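Local coordinates for protein type III restriction-modification enzyme EcoP15I Mod subunit (Escherichia coli, PDB 4ZCF) that binds the DNA site 5'-CAGCAG-3' and methylates one adenine of it with S-adenosyl-L-methionine, and joins the Res subunit for DNA restriction, at residues L58-A70 against A150-T164. Residues are numbered along the deposited sequence; the frame is centred on the assembly and turned at random.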
ATOM      1  N   LEU A  58      -0.218  13.394   9.060  1.00 40.65           N
ATOM      2  CA  LEU A  58      -0.919  14.321   8.167  1.00 39.93           C
ATOM      3  C   LEU A  58      -2.290  14.528   8.861  1.00 41.96           C
ATOM      4  O   LEU A  58      -3.085  13.589   9.009  1.00 37.61           O
ATOM      5  CB  LEU A  58      -1.099  13.762   6.739  1.00 39.90           C
ATOM      6  CG  LEU A  58      -1.936  14.620   5.765  1.00 44.69           C
ATOM      7  CD1 LEU A  58      -1.151  15.850   5.290  1.00 45.89           C
ATOM      8  CD2 LEU A  58      -2.401  13.802   4.570  1.00 45.67           C
ATOM      9  N   ASN A  59      -2.485  15.741   9.392  1.00 39.99           N
ATOM     10  CA  ASN A  59      -3.692  16.122  10.117  1.00 39.25           C
ATOM     11  C   ASN A  59      -4.318  17.250   9.360  1.00 40.39           C
ATOM     12  O   ASN A  59      -3.611  18.103   8.796  1.00 38.49           O
ATOM     13  CB  ASN A  59      -3.386  16.615  11.548  1.00 42.59           C
ATOM     14  CG  ASN A  59      -2.383  15.815  12.350  1.00 67.30           C
ATOM     15  OD1 ASN A  59      -2.639  14.673  12.755  1.00 56.10           O
ATOM     16  ND2 ASN A  59      -1.248  16.441  12.664  1.00 63.43           N
ATOM     17  N   TRP A  60      -5.651  17.235   9.333  1.00 36.15           N
ATOM     18  CA  TRP A  60      -6.472  18.250   8.717  1.00 36.23           C
ATOM     19  C   TRP A  60      -7.820  18.283   9.450  1.00 41.95           C
ATOM     20  O   TRP A  60      -8.246  17.250   9.989  1.00 40.36           O
ATOM     21  CB  TRP A  60      -6.592  18.005   7.179  1.00 34.61           C
ATOM     22  CG  TRP A  60      -7.562  16.942   6.768  1.00 35.19           C
ATOM     23  CD1 TRP A  60      -8.878  17.113   6.475  1.00 37.89           C
ATOM     24  CD2 TRP A  60      -7.299  15.537   6.630  1.00 35.24           C
ATOM     25  NE1 TRP A  60      -9.454  15.905   6.152  1.00 37.07           N
ATOM     26  CE2 TRP A  60      -8.520  14.916   6.279  1.00 38.13           C
ATOM     27  CE3 TRP A  60      -6.151  14.736   6.781  1.00 36.72           C
ATOM     28  CZ2 TRP A  60      -8.632  13.538   6.080  1.00 37.26           C
ATOM     29  CZ3 TRP A  60      -6.255  13.372   6.540  1.00 37.97           C
ATOM     30  CH2 TRP A  60      -7.479  12.790   6.177  1.00 38.45           C
ATOM     31  N   LEU A  61      -8.467  19.473   9.508  1.00 41.35           N
ATOM     32  CA  LEU A  61      -9.808  19.682  10.097  1.00 41.77           C
ATOM     33  C   LEU A  61     -10.790  19.005   9.134  1.00 47.09           C
ATOM     34  O   LEU A  61     -10.838  19.374   7.949  1.00 48.22           O
ATOM     35  CB  LEU A  61     -10.114  21.200  10.212  1.00 42.04           C
ATOM     36  CG  LEU A  61     -11.545  21.641  10.631  1.00 47.41           C
ATOM     37  CD1 LEU A  61     -11.786  21.431  12.129  1.00 47.41           C
ATOM     38  CD2 LEU A  61     -11.824  23.104  10.229  1.00 48.10           C
ATOM     39  N   GLY A  62     -11.491  17.978   9.625  1.00 42.24           N
ATOM     40  CA  GLY A  62     -12.387  17.175   8.795  1.00 41.17           C
ATOM     41  C   GLY A  62     -11.970  15.718   8.707  1.00 43.71           C
ATOM     42  O   GLY A  62     -12.699  14.900   8.137  1.00 43.00           O
ATOM     43  N   LYS A  63     -10.803  15.369   9.303  1.00 39.32           N
ATOM     44  CA  LYS A  63     -10.303  14.002   9.379  1.00 38.81           C
ATOM     45  C   LYS A  63     -11.284  13.142  10.165  1.00 42.62           C
ATOM     46  O   LYS A  63     -11.564  12.016   9.745  1.00 41.72           O
ATOM     47  CB  LYS A  63      -8.901  13.962  10.020  1.00 40.84           C
ATOM     48  CG  LYS A  63      -8.202  12.621   9.859  1.00 46.24           C
ATOM     49  CD  LYS A  63      -6.706  12.674  10.162  1.00 59.34           C
ATOM     50  CE  LYS A  63      -6.103  11.281  10.063  1.00 74.23           C
ATOM     51  NZ  LYS A  63      -4.618  11.301  10.006  1.00 86.16           N
ATOM     52  N   SER A  64     -11.809  13.676  11.304  1.00 39.49           N
ATOM     53  CA  SER A  64     -12.798  12.989  12.154  1.00 39.68           C
ATOM     54  C   SER A  64     -14.125  12.834  11.429  1.00 45.27           C
ATOM     55  O   SER A  64     -14.796  11.817  11.622  1.00 46.08           O
ATOM     56  CB  SER A  64     -12.981  13.695  13.501  1.00 42.82           C
ATOM     57  OG  SER A  64     -13.099  15.107  13.402  1.00 51.23           O
ATOM     58  N   TYR A  65     -14.484  13.834  10.583  1.00 42.12           N
ATOM     59  CA  TYR A  65     -15.666  13.872   9.718  1.00 42.78           C
ATOM     60  C   TYR A  65     -15.537  12.838   8.586  1.00 45.82           C
ATOM     61  O   TYR A  65     -16.526  12.169   8.269  1.00 47.99           O
ATOM     62  CB  TYR A  65     -15.874  15.293   9.133  1.00 44.85           C
ATOM     63  CG  TYR A  65     -17.144  15.460   8.317  1.00 47.42           C
ATOM     64  CD1 TYR A  65     -18.372  15.671   8.937  1.00 50.12           C
ATOM     65  CD2 TYR A  65     -17.110  15.453   6.926  1.00 48.09           C
ATOM     66  CE1 TYR A  65     -19.541  15.828   8.194  1.00 51.47           C
ATOM     67  CE2 TYR A  65     -18.268  15.637   6.171  1.00 48.84           C
ATOM     68  CZ  TYR A  65     -19.485  15.814   6.809  1.00 56.31           C
ATOM     69  OH  TYR A  65     -20.636  15.997   6.078  1.00 55.25           O
ATOM     70  N   ALA A  66     -14.342  12.731   7.959  1.00 39.42           N
ATOM     71  CA  ALA A  66     -14.058  11.749   6.894  1.00 38.10           C
ATOM     72  C   ALA A  66     -14.122  10.320   7.449  1.00 40.52           C
ATOM     73  O   ALA A  66     -14.647   9.438   6.781  1.00 40.55           O
ATOM     74  CB  ALA A  66     -12.702  12.015   6.266  1.00 38.20           C
ATOM     75  N   ARG A  67     -13.640  10.108   8.687  1.00 37.39           N
ATOM     76  CA  ARG A  67     -13.697   8.808   9.379  1.00 38.43           C
ATOM     77  C   ARG A  67     -15.166   8.354   9.650  1.00 42.20           C
ATOM     78  O   ARG A  67     -15.496   7.176   9.492  1.00 40.84           O
ATOM     79  CB  ARG A  67     -12.864   8.834  10.676  1.00 39.99           C
ATOM     80  CG  ARG A  67     -11.361   8.670  10.428  1.00 57.92           C
ATOM     81  CD  ARG A  67     -10.555   8.438  11.701  1.00 76.18           C
ATOM     82  NE  ARG A  67     -10.194   9.689  12.377  1.00 89.23           N
ATOM     83  CZ  ARG A  67     -10.794  10.167  13.467  1.00105.79           C
ATOM     84  NH1 ARG A  67     -11.794   9.497  14.034  1.00 91.15           N
ATOM     85  NH2 ARG A  67     -10.396  11.314  14.002  1.00 90.95           N
ATOM     86  N   LEU A  68     -16.035   9.313  10.013  1.00 39.56           N
ATOM     87  CA  LEU A  68     -17.465   9.136  10.264  1.00 39.53           C
ATOM     88  C   LEU A  68     -18.175   8.729   8.963  1.00 43.46           C
ATOM     89  O   LEU A  68     -18.830   7.682   8.923  1.00 41.96           O
ATOM     90  CB  LEU A  68     -18.048  10.457  10.808  1.00 39.57           C
ATOM     91  CG  LEU A  68     -19.552  10.490  11.076  1.00 43.96           C
ATOM     92  CD1 LEU A  68     -19.984   9.386  12.074  1.00 43.99           C
ATOM     93  CD2 LEU A  68     -19.958  11.836  11.553  1.00 44.95           C
ATOM     94  N   LEU A  69     -18.000   9.554   7.901  1.00 40.84           N
ATOM     95  CA  LEU A  69     -18.512   9.357   6.540  1.00 41.35           C
ATOM     96  C   LEU A  69     -18.306   7.952   6.007  1.00 46.39           C
ATOM     97  O   LEU A  69     -19.145   7.494   5.240  1.00 48.63           O
ATOM     98  CB  LEU A  69     -17.831  10.350   5.586  1.00 41.73           C
ATOM     99  CG  LEU A  69     -18.663  11.504   5.003  1.00 46.72           C
ATOM    100  CD1 LEU A  69     -19.555  12.173   6.062  1.00 47.57           C
ATOM    101  CD2 LEU A  69     -17.756  12.527   4.321  1.00 45.96           C
ATOM    102  N   ALA A  70     -17.195   7.282   6.379  1.00 41.86           N
ATOM    103  CA  ALA A  70     -16.855   5.940   5.923  1.00 42.36           C
ATOM    104  C   ALA A  70     -17.550   4.841   6.719  1.00 48.72           C
ATOM    105  O   ALA A  70     -17.729   3.721   6.218  1.00 48.68           O
ATOM    106  CB  ALA A  70     -15.354   5.748   5.968  1.00 43.40           C
ATOM    107  N   ALA A 150     -19.224  12.004  15.779  1.00 64.20           N
ATOM    108  CA  ALA A 150     -17.769  12.010  15.576  1.00 64.33           C
ATOM    109  C   ALA A 150     -16.963  11.783  16.858  1.00 69.50           C
ATOM    110  O   ALA A 150     -15.843  11.266  16.786  1.00 68.67           O
ATOM    111  CB  ALA A 150     -17.323  13.301  14.909  1.00 65.03           C
ATOM    112  N   GLY A 151     -17.535  12.173  18.003  1.00 66.85           N
ATOM    113  CA  GLY A 151     -16.883  12.058  19.301  1.00 66.61           C
ATOM    114  C   GLY A 151     -15.805  13.105  19.490  1.00 71.11           C
ATOM    115  O   GLY A 151     -14.678  12.787  19.889  1.00 70.48           O
ATOM    116  N   ILE A 152     -16.152  14.366  19.182  1.00 68.61           N
ATOM    117  CA  ILE A 152     -15.258  15.518  19.280  1.00 68.92           C
ATOM    118  C   ILE A 152     -15.964  16.773  19.838  1.00 75.01           C
ATOM    119  O   ILE A 152     -17.183  16.877  19.722  1.00 74.52           O
ATOM    120  CB  ILE A 152     -14.493  15.749  17.935  1.00 71.82           C
ATOM    121  CG1 ILE A 152     -13.220  16.642  18.123  1.00 72.53           C
ATOM    122  CG2 ILE A 152     -15.423  16.249  16.797  1.00 71.05           C
ATOM    123  CD1 ILE A 152     -12.166  16.287  19.363  1.00 73.26           C
ATOM    124  N   ASP A 153     -15.195  17.709  20.457  1.00 73.74           N
ATOM    125  CA  ASP A 153     -15.704  18.960  21.039  1.00 74.37           C
ATOM    126  C   ASP A 153     -16.579  19.747  20.062  1.00 78.66           C
ATOM    127  O   ASP A 153     -16.360  19.690  18.842  1.00 78.77           O
ATOM    128  CB  ASP A 153     -14.570  19.837  21.627  1.00 76.75           C
ATOM    129  CG  ASP A 153     -13.590  20.428  20.622  1.00 93.84           C
ATOM    130  OD1 ASP A 153     -12.877  19.642  19.951  1.00 96.91           O
ATOM    131  OD2 ASP A 153     -13.477  21.675  20.562  1.00 99.28           O
ATOM    132  N   LEU A 154     -17.590  20.447  20.611  1.00 74.60           N
ATOM    133  CA  LEU A 154     -18.579  21.256  19.888  1.00 73.58           C
ATOM    134  C   LEU A 154     -17.949  22.315  18.961  1.00 73.84           C
ATOM    135  O   LEU A 154     -18.478  22.538  17.871  1.00 73.37           O
ATOM    136  CB  LEU A 154     -19.565  21.887  20.891  1.00 73.91           C
ATOM    137  CG  LEU A 154     -20.990  22.185  20.414  1.00 79.28           C
ATOM    138  CD1 LEU A 154     -21.756  20.913  20.048  1.00 79.47           C
ATOM    139  CD2 LEU A 154     -21.766  22.903  21.490  1.00 82.38           C
ATOM    140  N   ASP A 155     -16.805  22.927  19.375  1.00 67.61           N
ATOM    141  CA  ASP A 155     -16.051  23.922  18.595  1.00 65.85           C
ATOM    142  C   ASP A 155     -15.484  23.319  17.307  1.00 67.68           C
ATOM    143  O   ASP A 155     -15.436  24.015  16.297  1.00 66.91           O
ATOM    144  CB  ASP A 155     -14.927  24.516  19.429  1.00 66.24           C
ATOM    145  N   GLU A 156     -15.062  22.031  17.339  1.00 62.57           N
ATOM    146  CA  GLU A 156     -14.541  21.338  16.165  1.00 61.50           C
ATOM    147  C   GLU A 156     -15.681  20.999  15.195  1.00 64.35           C
ATOM    148  O   GLU A 156     -15.541  21.222  13.993  1.00 62.76           O
ATOM    149  CB  GLU A 156     -13.726  20.101  16.556  1.00 62.72           C
ATOM    150  CG  GLU A 156     -12.754  19.681  15.463  1.00 71.44           C
ATOM    151  CD  GLU A 156     -11.860  18.501  15.774  1.00 86.55           C
ATOM    152  OE1 GLU A 156     -11.043  18.609  16.718  1.00 94.62           O
ATOM    153  OE2 GLU A 156     -11.971  17.468  15.075  1.00 66.52           O
ATOM    154  N   ALA A 157     -16.830  20.536  15.730  1.00 61.60           N
ATOM    155  CA  ALA A 157     -18.039  20.229  14.955  1.00 61.34           C
ATOM    156  C   ALA A 157     -18.638  21.488  14.286  1.00 66.64           C
ATOM    157  O   ALA A 157     -19.274  21.375  13.230  1.00 66.76           O
ATOM    158  CB  ALA A 157     -19.067  19.563  15.845  1.00 61.83           C
ATOM    159  N   LYS A 158     -18.415  22.680  14.901  1.00 62.86           N
ATOM    160  CA  LYS A 158     -18.811  23.997  14.392  1.00 62.43           C
ATOM    161  C   LYS A 158     -17.847  24.396  13.261  1.00 65.30           C
ATOM    162  O   LYS A 158     -18.279  24.919  12.233  1.00 64.68           O
ATOM    163  CB  LYS A 158     -18.710  25.058  15.505  1.00 65.77           C
ATOM    164  CG  LYS A 158     -19.922  25.191  16.418  1.00 84.13           C
ATOM    165  CD  LYS A 158     -19.599  26.119  17.603  1.00 90.25           C
ATOM    166  CE  LYS A 158     -20.806  26.507  18.424  1.00 98.95           C
ATOM    167  NZ  LYS A 158     -21.394  25.353  19.152  1.00105.87           N
ATOM    168  N   ARG A 159     -16.533  24.156  13.478  1.00 61.61           N
ATOM    169  CA  ARG A 159     -15.440  24.472  12.558  1.00 60.80           C
ATOM    170  C   ARG A 159     -15.464  23.625  11.301  1.00 63.38           C
ATOM    171  O   ARG A 159     -15.135  24.138  10.223  1.00 62.93           O
ATOM    172  CB  ARG A 159     -14.075  24.403  13.263  1.00 60.85           C
ATOM    173  CG  ARG A 159     -13.787  25.634  14.124  1.00 67.82           C
ATOM    174  CD  ARG A 159     -12.419  25.606  14.777  1.00 76.90           C
ATOM    175  NE  ARG A 159     -12.314  26.564  15.882  1.00 93.05           N
ATOM    176  CZ  ARG A 159     -11.964  27.846  15.755  1.00110.89           C
ATOM    177  NH1 ARG A 159     -11.683  28.350  14.557  1.00 98.93           N
ATOM    178  NH2 ARG A 159     -11.899  28.632  16.822  1.00 95.71           N
ATOM    179  N   ILE A 160     -15.859  22.343  11.428  1.00 59.07           N
ATOM    180  CA  ILE A 160     -15.958  21.439  10.287  1.00 59.59           C
ATOM    181  C   ILE A 160     -17.127  21.922   9.439  1.00 69.28           C
ATOM    182  O   ILE A 160     -16.897  22.391   8.326  1.00 69.10           O
ATOM    183  CB  ILE A 160     -16.081  19.930  10.681  1.00 61.58           C
ATOM    184  CG1 ILE A 160     -14.784  19.398  11.320  1.00 60.57           C
ATOM    185  CG2 ILE A 160     -16.501  19.063   9.468  1.00 61.61           C
ATOM    186  CD1 ILE A 160     -14.959  18.115  12.191  1.00 58.07           C
ATOM    187  N   LEU A 161     -18.369  21.885   9.997  1.00 69.25           N
ATOM    188  CA  LEU A 161     -19.593  22.306   9.308  1.00 70.26           C
ATOM    189  C   LEU A 161     -19.515  23.667   8.640  1.00 76.61           C
ATOM    190  O   LEU A 161     -20.135  23.855   7.595  1.00 76.90           O
ATOM    191  CB  LEU A 161     -20.843  22.165  10.180  1.00 70.48           C
ATOM    192  CG  LEU A 161     -21.226  20.741  10.577  1.00 75.24           C
ATOM    193  CD1 LEU A 161     -22.349  20.755  11.554  1.00 75.70           C
ATOM    194  CD2 LEU A 161     -21.580  19.877   9.373  1.00 76.77           C
ATOM    195  N   GLU A 162     -18.680  24.580   9.178  1.00 74.78           N
ATOM    196  CA  GLU A 162     -18.421  25.885   8.570  1.00 75.69           C
ATOM    197  C   GLU A 162     -17.830  25.717   7.144  1.00 83.08           C
ATOM    198  O   GLU A 162     -18.071  26.577   6.298  1.00 83.95           O
ATOM    199  CB  GLU A 162     -17.473  26.695   9.440  1.00 76.11           C
ATOM    200  N   PHE A 163     -17.098  24.597   6.876  1.00 80.12           N
ATOM    201  CA  PHE A 163     -16.494  24.304   5.568  1.00 80.13           C
ATOM    202  C   PHE A 163     -17.264  23.264   4.736  1.00 83.75           C
ATOM    203  O   PHE A 163     -17.272  23.376   3.509  1.00 84.18           O
ATOM    204  CB  PHE A 163     -14.976  23.959   5.674  1.00 81.85           C
ATOM    205  CG  PHE A 163     -14.592  22.487   5.690  1.00 83.02           C
ATOM    206  CD1 PHE A 163     -14.558  21.743   4.513  1.00 85.22           C
ATOM    207  CD2 PHE A 163     -14.216  21.861   6.873  1.00 84.57           C
ATOM    208  CE1 PHE A 163     -14.227  20.390   4.534  1.00 85.69           C
ATOM    209  CE2 PHE A 163     -13.869  20.510   6.888  1.00 86.82           C
ATOM    210  CZ  PHE A 163     -13.865  19.788   5.716  1.00 84.64           C
ATOM    211  N   THR A 164     -17.839  22.227   5.377  1.00 78.55           N
ATOM    212  CA  THR A 164     -18.565  21.181   4.643  1.00 78.00           C
ATOM    213  C   THR A 164     -19.876  21.683   4.012  1.00 82.57           C
ATOM    214  O   THR A 164     -20.272  21.187   2.950  1.00 82.00           O
ATOM    215  CB  THR A 164     -18.739  19.905   5.475  1.00 81.94           C
ATOM    216  OG1 THR A 164     -19.449  20.196   6.675  1.00 83.45           O
ATOM    217  CG2 THR A 164     -17.428  19.236   5.798  1.00 77.36           C
TER
HETATM  218  O   HOH W   1     -11.159  16.526  12.415  1.00 56.22           O
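Leu61 and Ile160 form the apolar centre where the turn before helix 63-71 meets helix 154-164. Leu61 CD1 lies 3.7 Å from Ile160 CG1 and also touches Glu156 CG. Its other methyl, CD2, rests on the backbone of Arg159. CG stands anti to the backbone N (chi1 172°), which carries both methyls onto helix 154-164. Cutting Leu61 back to an alanine is likely to leave a gap beside Ile160 CG1 and the Glu156 stem. Ile160 CG2 continues the apolar patch onto Tyr65 CB, 3.8 Å away. Thr164 CG2 makes a CH-pi contact over one face of the Tyr65 ring, 4.1 Å from its centroid; Leu69 CD1 covers the opposite face. The Tyr65 hydroxyl is hydrogen-bonded to Asp137.

One water bridges the two segments. The water accepts from Gly62 N (3.2 Å) and donates to Glu156 OE2 (2.9 Å). It is also hydrogen-bonded to Ser64 OG at 2.6 Å.

The axes of helix segments 63-70 and 154-164 cross at -78°. Strand 57-60 pairs with a strand of the second Mod subunit, so the contact sits beside the dimer interface. Leu61 and Tyr65 thus pack on helix 154-164, while one water serves both the Glu156 carboxylate and the Gly62 N-H at the helix start.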